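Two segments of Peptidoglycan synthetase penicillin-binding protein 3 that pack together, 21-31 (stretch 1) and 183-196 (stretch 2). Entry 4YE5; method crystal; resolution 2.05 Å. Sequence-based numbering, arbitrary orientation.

Stretch 1, residues 21-31: SRTTTVTLKAR
Stretch 2 (183-196) GRDGYQVYQQGNSG

Antiparallel β-pairing sets the register of two strands while their side chains alternate between two faces, as these segments of penicillin-binding protein 3 illustrate. The strands run antiparallel, at 158° between their N-to-C directions, with extended torsions (phi/psi -111/127 at Val26, -134/139 at Gln188). Three hydrogen-bonded pairs, from Thr24-Tyr190 to Leu28-Gly186, define the ladder. Thr24 N reaches Tyr190 O at 3.0 Å and Tyr190 N reaches Thr24 O at 2.7 Å; Val26 N to Gln188 O is 2.7 Å and Gln188 N to Val26 O 2.8 Å; Leu28 N to Gly186 O is 2.9 Å and Gly186 N to Leu28 O 2.8 Å. Between them lie the non-hydrogen-bonded pairs Thr25-Val189 and Thr27-Tyr187, each with CA atoms 4.4 Å apart.

Alternation sends Thr24, Val26, Leu28, Gln188 and Tyr190 to one face. Val26 (chi1 t) brings CG2 within 3.9 Å of Tyr190 CE2, an apolar contact. Tyr190 (m, chi2 -86°) extends its ring along its own strand, so that its OH donates to Gln188 OE1 at 2.7 Å; Gln188 (m, t, chi3 -12°) presents that oxygen. Leu28 (m, t) places CD2 3.9 Å from Gln188 CD, lying beside Gly186, which has no side chain on this face.

On the other face, Tyr187 (p, chi2 80°) carries its ring beyond reach of stretch 1, leaving CB to make the contact. Thr25 (m) sets CG2 4.1 Å from Tyr187 CB and OG1 3.7 Å from CG2 of Val189 (t). Thr27 (m) brings CG2 3.6 Å from Asp185 OD2.

Beyond the ladder, a side chain continues the bonding. Asp185 (m, chi2 2°) starts sideways, but its carboxylate comes nearer, and OD1 accepts from Ala30 N at 3.0 Å. Ala30 CB packs 3.7 Å from Arg184 N. At the opposite end, Gly193 passes Arg22 with CA atoms 4.7 Å apart; a CB on Gly193 would clash with Arg22 CB.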

ATOM      1  N   SER A  21      28.316 -37.498  17.558  1.00 70.21           N
ATOM      2  CA  SER A  21      28.612 -38.075  16.249  1.00 65.02           C
ATOM      3  C   SER A  21      27.987 -37.266  15.105  1.00 67.50           C
ATOM      4  O   SER A  21      27.457 -36.168  15.314  1.00 62.84           O
ATOM      5  CB  SER A  21      28.143 -39.531  16.182  1.00 58.91           C
ATOM      6  N   ARG A  22      28.057 -37.825  13.898  1.00 72.30           N
ATOM      7  CA  ARG A  22      27.528 -37.185  12.694  1.00 72.11           C
ATOM      8  C   ARG A  22      26.017 -36.946  12.771  1.00 69.81           C
ATOM      9  O   ARG A  22      25.245 -37.841  13.137  1.00 65.14           O
ATOM     10  CB  ARG A  22      27.869 -38.023  11.456  1.00 73.45           C
ATOM     11  N   THR A  23      25.609 -35.731  12.420  1.00 69.71           N
ATOM     12  CA  THR A  23      24.208 -35.328  12.471  1.00 71.34           C
ATOM     13  C   THR A  23      23.845 -34.442  11.275  1.00 70.57           C
ATOM     14  O   THR A  23      24.696 -33.749  10.713  1.00 66.40           O
ATOM     15  CB  THR A  23      23.900 -34.581  13.773  1.00 65.72           C
ATOM     16  OG1 THR A  23      24.851 -34.975  14.766  1.00 66.12           O
ATOM     17  CG2 THR A  23      22.515 -34.911  14.261  1.00 59.49           C
ATOM     18  N   THR A  24      22.575 -34.476  10.892  1.00 65.31           N
ATOM     19  CA  THR A  24      22.123 -33.795   9.693  1.00 55.47           C
ATOM     20  C   THR A  24      20.803 -33.095   9.958  1.00 47.08           C
ATOM     21  O   THR A  24      19.860 -33.712  10.450  1.00 38.83           O
ATOM     22  CB  THR A  24      21.937 -34.799   8.549  1.00 59.31           C
ATOM     23  OG1 THR A  24      23.184 -35.451   8.287  1.00 62.56           O
ATOM     24  CG2 THR A  24      21.462 -34.101   7.291  1.00 57.81           C
ATOM     25  N   THR A  25      20.730 -31.805   9.639  1.00 40.18           N
ATOM     26  CA  THR A  25      19.495 -31.073   9.827  1.00 41.84           C
ATOM     27  C   THR A  25      18.878 -30.699   8.490  1.00 44.48           C
ATOM     28  O   THR A  25      19.544 -30.160   7.604  1.00 45.70           O
ATOM     29  CB  THR A  25      19.704 -29.809  10.661  1.00 46.71           C
ATOM     30  OG1 THR A  25      20.175 -30.180  11.959  1.00 54.18           O
ATOM     31  CG2 THR A  25      18.393 -29.037  10.800  1.00 42.59           C
ATOM     32  N   VAL A  26      17.595 -31.004   8.348  1.00 41.07           N
ATOM     33  CA  VAL A  26      16.874 -30.689   7.130  1.00 29.77           C
ATOM     34  C   VAL A  26      15.869 -29.595   7.442  1.00 30.13           C
ATOM     35  O   VAL A  26      15.074 -29.719   8.368  1.00 28.78           O
ATOM     36  CB  VAL A  26      16.151 -31.940   6.553  1.00 30.28           C
ATOM     37  CG1 VAL A  26      15.269 -31.551   5.384  1.00 23.44           C
ATOM     38  CG2 VAL A  26      17.159 -33.008   6.121  1.00 28.79           C
ATOM     39  N   THR A  27      15.905 -28.523   6.663  1.00 29.53           N
ATOM     40  CA  THR A  27      14.950 -27.424   6.822  1.00 25.31           C
ATOM     41  C   THR A  27      13.616 -27.740   6.164  1.00 23.93           C
ATOM     42  O   THR A  27      13.562 -28.145   5.005  1.00 26.69           O
ATOM     43  CB  THR A  27      15.508 -26.147   6.194  1.00 31.56           C
ATOM     44  OG1 THR A  27      16.791 -25.876   6.768  1.00 33.77           O
ATOM     45  CG2 THR A  27      14.561 -24.952   6.417  1.00 27.94           C
ATOM     46  N   LEU A  28      12.535 -27.575   6.918  1.00 24.55           N
ATOM     47  CA  LEU A  28      11.202 -27.679   6.352  1.00 26.80           C
ATOM     48  C   LEU A  28      10.722 -26.243   6.104  1.00 31.06           C
ATOM     49  O   LEU A  28      10.307 -25.556   7.030  1.00 27.47           O
ATOM     50  CB  LEU A  28      10.279 -28.390   7.324  1.00 24.58           C
ATOM     51  CG  LEU A  28      10.815 -29.764   7.796  1.00 25.15           C
ATOM     52  CD1 LEU A  28       9.848 -30.368   8.787  1.00 27.52           C
ATOM     53  CD2 LEU A  28      11.002 -30.690   6.613  1.00 23.57           C
ATOM     54  N   LYS A  29      10.821 -25.777   4.866  1.00 30.94           N
ATOM     55  CA  LYS A  29      10.522 -24.369   4.595  1.00 28.12           C
ATOM     56  C   LYS A  29       9.024 -24.075   4.672  1.00 28.18           C
ATOM     57  O   LYS A  29       8.222 -24.782   4.074  1.00 26.78           O
ATOM     58  CB  LYS A  29      11.095 -23.932   3.248  1.00 29.79           C
ATOM     59  CG  LYS A  29      10.636 -22.523   2.877  1.00 42.14           C
ATOM     60  CD  LYS A  29      11.641 -21.768   2.025  1.00 40.56           C
ATOM     61  CE  LYS A  29      11.261 -20.289   1.953  1.00 38.68           C
ATOM     62  NZ  LYS A  29      12.484 -19.463   1.737  1.00 49.85           N
ATOM     63  N   ALA A  30       8.651 -23.045   5.436  1.00 24.41           N
ATOM     64  CA  ALA A  30       7.267 -22.576   5.470  1.00 28.71           C
ATOM     65  C   ALA A  30       6.846 -22.053   4.092  1.00 27.35           C
ATOM     66  O   ALA A  30       7.638 -21.406   3.405  1.00 22.49           O
ATOM     67  CB  ALA A  30       7.101 -21.461   6.527  1.00 27.04           C
ATOM     68  N   ARG A  31       5.606 -22.337   3.693  1.00 26.22           N
ATOM     69  CA  ARG A  31       5.067 -21.801   2.437  1.00 25.78           C
ATOM     70  C   ARG A  31       4.520 -20.388   2.643  1.00 27.67           C
ATOM     71  O   ARG A  31       3.866 -20.090   3.653  1.00 22.91           O
ATOM     72  CB  ARG A  31       3.966 -22.706   1.884  1.00 26.52           C
ATOM     73  CG  ARG A  31       4.409 -24.175   1.737  1.00 38.58           C
ATOM     74  CD  ARG A  31       3.230 -25.090   1.411  1.00 45.96           C
ATOM     75  NE  ARG A  31       2.525 -24.654   0.208  1.00 56.03           N
ATOM     76  CZ  ARG A  31       1.270 -24.983  -0.090  1.00 63.51           C
ATOM     77  NH1 ARG A  31       0.572 -25.760   0.733  1.00 67.16           N
ATOM     78  NH2 ARG A  31       0.710 -24.534  -1.209  1.00 59.74           N
ATOM     79  N   GLY A 183       5.840 -16.899   7.624  1.00 30.36           N
ATOM     80  CA  GLY A 183       5.646 -18.016   8.540  1.00 31.69           C
ATOM     81  C   GLY A 183       6.957 -18.372   9.221  1.00 35.71           C
ATOM     82  O   GLY A 183       7.860 -17.536   9.324  1.00 29.64           O
ATOM     83  N   ARG A 184       7.078 -19.613   9.691  1.00 34.30           N
ATOM     84  CA  ARG A 184       8.288 -20.027  10.399  1.00 32.76           C
ATOM     85  C   ARG A 184       8.709 -21.419   9.952  1.00 31.26           C
ATOM     86  O   ARG A 184       7.930 -22.360  10.039  1.00 24.34           O
ATOM     87  CB  ARG A 184       8.053 -20.022  11.917  1.00 37.36           C
ATOM     88  CG  ARG A 184       7.809 -18.623  12.514  1.00 46.47           C
ATOM     89  CD  ARG A 184       7.645 -18.666  14.036  1.00 48.40           C
ATOM     90  NE  ARG A 184       6.445 -19.388  14.460  1.00 51.31           N
ATOM     91  CZ  ARG A 184       5.229 -18.848  14.503  1.00 58.83           C
ATOM     92  NH1 ARG A 184       4.189 -19.566  14.906  1.00 60.55           N
ATOM     93  NH2 ARG A 184       5.049 -17.583  14.137  1.00 53.88           N
ATOM     94  N   ASP A 185       9.934 -21.526   9.460  1.00 29.82           N
ATOM     95  CA  ASP A 185      10.486 -22.790   9.006  1.00 30.87           C
ATOM     96  C   ASP A 185      10.463 -23.835  10.127  1.00 34.40           C
ATOM     97  O   ASP A 185      10.520 -23.506  11.315  1.00 31.06           O
ATOM     98  CB  ASP A 185      11.923 -22.582   8.521  1.00 30.45           C
ATOM     99  CG  ASP A 185      11.992 -21.846   7.189  1.00 36.36           C
ATOM    100  OD1 ASP A 185      10.930 -21.469   6.669  1.00 32.71           O
ATOM    101  OD2 ASP A 185      13.107 -21.652   6.658  1.00 42.69           O
ATOM    102  N   GLY A 186      10.349 -25.097   9.743  1.00 34.44           N
ATOM    103  CA  GLY A 186      10.529 -26.186  10.692  1.00 30.27           C
ATOM    104  C   GLY A 186      11.820 -26.898  10.368  1.00 35.78           C
ATOM    105  O   GLY A 186      12.611 -26.398   9.556  1.00 27.18           O
ATOM    106  N   TYR A 187      12.045 -28.065  10.982  1.00 29.21           N
ATOM    107  CA  TYR A 187      13.245 -28.819  10.668  1.00 25.37           C
ATOM    108  C   TYR A 187      13.137 -30.293  11.099  1.00 25.49           C
ATOM    109  O   TYR A 187      12.231 -30.664  11.852  1.00 25.75           O
ATOM    110  CB  TYR A 187      14.461 -28.168  11.331  1.00 33.31           C
ATOM    111  CG  TYR A 187      14.326 -28.076  12.842  1.00 38.93           C
ATOM    112  CD1 TYR A 187      14.573 -29.180  13.650  1.00 38.84           C
ATOM    113  CD2 TYR A 187      13.927 -26.891  13.452  1.00 41.93           C
ATOM    114  CE1 TYR A 187      14.441 -29.108  15.024  1.00 45.14           C
ATOM    115  CE2 TYR A 187      13.796 -26.804  14.829  1.00 40.77           C
ATOM    116  CZ  TYR A 187      14.053 -27.914  15.608  1.00 47.87           C
ATOM    117  OH  TYR A 187      13.917 -27.836  16.972  1.00 46.26           O
ATOM    118  N   GLN A 188      14.062 -31.110  10.603  1.00 27.29           N
ATOM    119  CA  GLN A 188      14.217 -32.509  11.026  1.00 28.43           C
ATOM    120  C   GLN A 188      15.691 -32.745  11.265  1.00 31.44           C
ATOM    121  O   GLN A 188      16.531 -32.290  10.490  1.00 32.79           O
ATOM    122  CB  GLN A 188      13.747 -33.476   9.935  1.00 24.80           C
ATOM    123  CG  GLN A 188      12.232 -33.492   9.715  1.00 27.97           C
ATOM    124  CD  GLN A 188      11.849 -34.097   8.376  1.00 27.57           C
ATOM    125  OE1 GLN A 188      12.697 -34.308   7.520  1.00 24.93           O
ATOM    126  NE2 GLN A 188      10.564 -34.362   8.188  1.00 28.25           N
ATOM    127  N   VAL A 189      16.015 -33.474  12.326  1.00 28.55           N
ATOM    128  CA  VAL A 189      17.401 -33.811  12.588  1.00 29.93           C
ATOM    129  C   VAL A 189      17.572 -35.320  12.489  1.00 31.35           C
ATOM    130  O   VAL A 189      16.803 -36.070  13.080  1.00 28.90           O
ATOM    131  CB  VAL A 189      17.823 -33.306  13.972  1.00 35.75           C
ATOM    132  CG1 VAL A 189      19.276 -33.626  14.235  1.00 35.45           C
ATOM    133  CG2 VAL A 189      17.575 -31.797  14.072  1.00 32.85           C
ATOM    134  N   TYR A 190      18.563 -35.767  11.724  1.00 27.80           N
ATOM    135  CA  TYR A 190      18.774 -37.199  11.513  1.00 26.33           C
ATOM    136  C   TYR A 190      20.117 -37.636  12.068  1.00 33.94           C
ATOM    137  O   TYR A 190      21.090 -36.922  11.916  1.00 33.49           O
ATOM    138  CB  TYR A 190      18.750 -37.504  10.018  1.00 26.01           C
ATOM    139  CG  TYR A 190      17.395 -37.313   9.410  1.00 26.07           C
ATOM    140  CD1 TYR A 190      16.459 -38.344   9.427  1.00 25.14           C
ATOM    141  CD2 TYR A 190      17.037 -36.096   8.822  1.00 26.23           C
ATOM    142  CE1 TYR A 190      15.200 -38.167   8.881  1.00 27.63           C
ATOM    143  CE2 TYR A 190      15.784 -35.921   8.259  1.00 24.29           C
ATOM    144  CZ  TYR A 190      14.875 -36.958   8.304  1.00 24.09           C
ATOM    145  OH  TYR A 190      13.632 -36.780   7.767  1.00 24.94           O
ATOM    146  N   GLN A 191      20.182 -38.809  12.694  1.00 27.13           N
ATOM    147  CA  GLN A 191      21.482 -39.360  13.034  1.00 31.61           C
ATOM    148  C   GLN A 191      21.932 -40.199  11.850  1.00 37.01           C
ATOM    149  O   GLN A 191      21.375 -41.259  11.596  1.00 42.88           O
ATOM    150  CB  GLN A 191      21.413 -40.223  14.291  1.00 36.62           C
ATOM    151  CG  GLN A 191      20.730 -39.565  15.470  1.00 44.16           C
ATOM    152  CD  GLN A 191      21.412 -38.289  15.937  1.00 55.22           C
ATOM    153  OE1 GLN A 191      20.763 -37.251  16.116  1.00 60.29           O
ATOM    154  NE2 GLN A 191      22.722 -38.363  16.156  1.00 51.29           N
ATOM    155  N   GLN A 192      22.921 -39.722  11.105  1.00 40.85           N
ATOM    156  CA  GLN A 192      23.335 -40.460   9.917  1.00 50.98           C
ATOM    157  C   GLN A 192      24.596 -41.259  10.183  1.00 55.53           C
ATOM    158  O   GLN A 192      24.927 -42.175   9.430  1.00 61.12           O
ATOM    159  CB  GLN A 192      23.498 -39.555   8.689  1.00 47.11           C
ATOM    160  CG  GLN A 192      22.181 -39.094   8.028  1.00 50.92           C
ATOM    161  CD  GLN A 192      21.245 -40.241   7.559  1.00 44.99           C
ATOM    162  OE1 GLN A 192      20.033 -40.035   7.447  1.00 35.10           O
ATOM    163  NE2 GLN A 192      21.805 -41.436   7.280  1.00 41.08           N
ATOM    164  N   GLY A 193      25.285 -40.920  11.266  1.00 50.72           N
ATOM    165  CA  GLY A 193      26.462 -41.663  11.663  1.00 49.51           C
ATOM    166  C   GLY A 193      26.109 -42.894  12.487  1.00 50.72           C
ATOM    167  O   GLY A 193      24.966 -43.363  12.461  1.00 43.69           O
ATOM    168  N   ASN A 194      27.098 -43.410  13.213  1.00 40.39           N
ATOM    169  CA  ASN A 194      26.899 -44.522  14.129  1.00 48.15           C
ATOM    170  C   ASN A 194      27.312 -44.131  15.535  1.00 52.33           C
ATOM    171  O   ASN A 194      28.438 -44.381  15.949  1.00 65.30           O
ATOM    172  CB  ASN A 194      27.716 -45.736  13.691  1.00 53.98           C
ATOM    173  CG  ASN A 194      26.851 -46.953  13.435  1.00 55.89           C
ATOM    174  OD1 ASN A 194      26.360 -47.590  14.375  1.00 47.88           O
ATOM    175  ND2 ASN A 194      26.648 -47.280  12.156  1.00 58.42           N
ATOM    176  N   SER A 195      26.393 -43.517  16.266  1.00 50.07           N
ATOM    177  CA  SER A 195      26.638 -43.081  17.640  1.00 45.20           C
ATOM    178  C   SER A 195      26.629 -44.254  18.602  1.00 44.22           C
ATOM    179  O   SER A 195      27.221 -44.196  19.680  1.00 50.27           O
ATOM    180  CB  SER A 195      25.538 -42.115  18.063  1.00 47.82           C
ATOM    181  OG  SER A 195      24.283 -42.782  18.043  1.00 46.85           O
ATOM    182  N   GLY A 196      25.941 -45.320  18.213  1.00 35.07           N
ATOM    183  CA  GLY A 196      25.689 -46.421  19.124  1.00 37.99           C
ATOM    184  C   GLY A 196      24.406 -46.293  19.944  1.00 44.20           C
ATOM    185  O   GLY A 196      24.057 -47.236  20.663  1.00 43.59           O
TER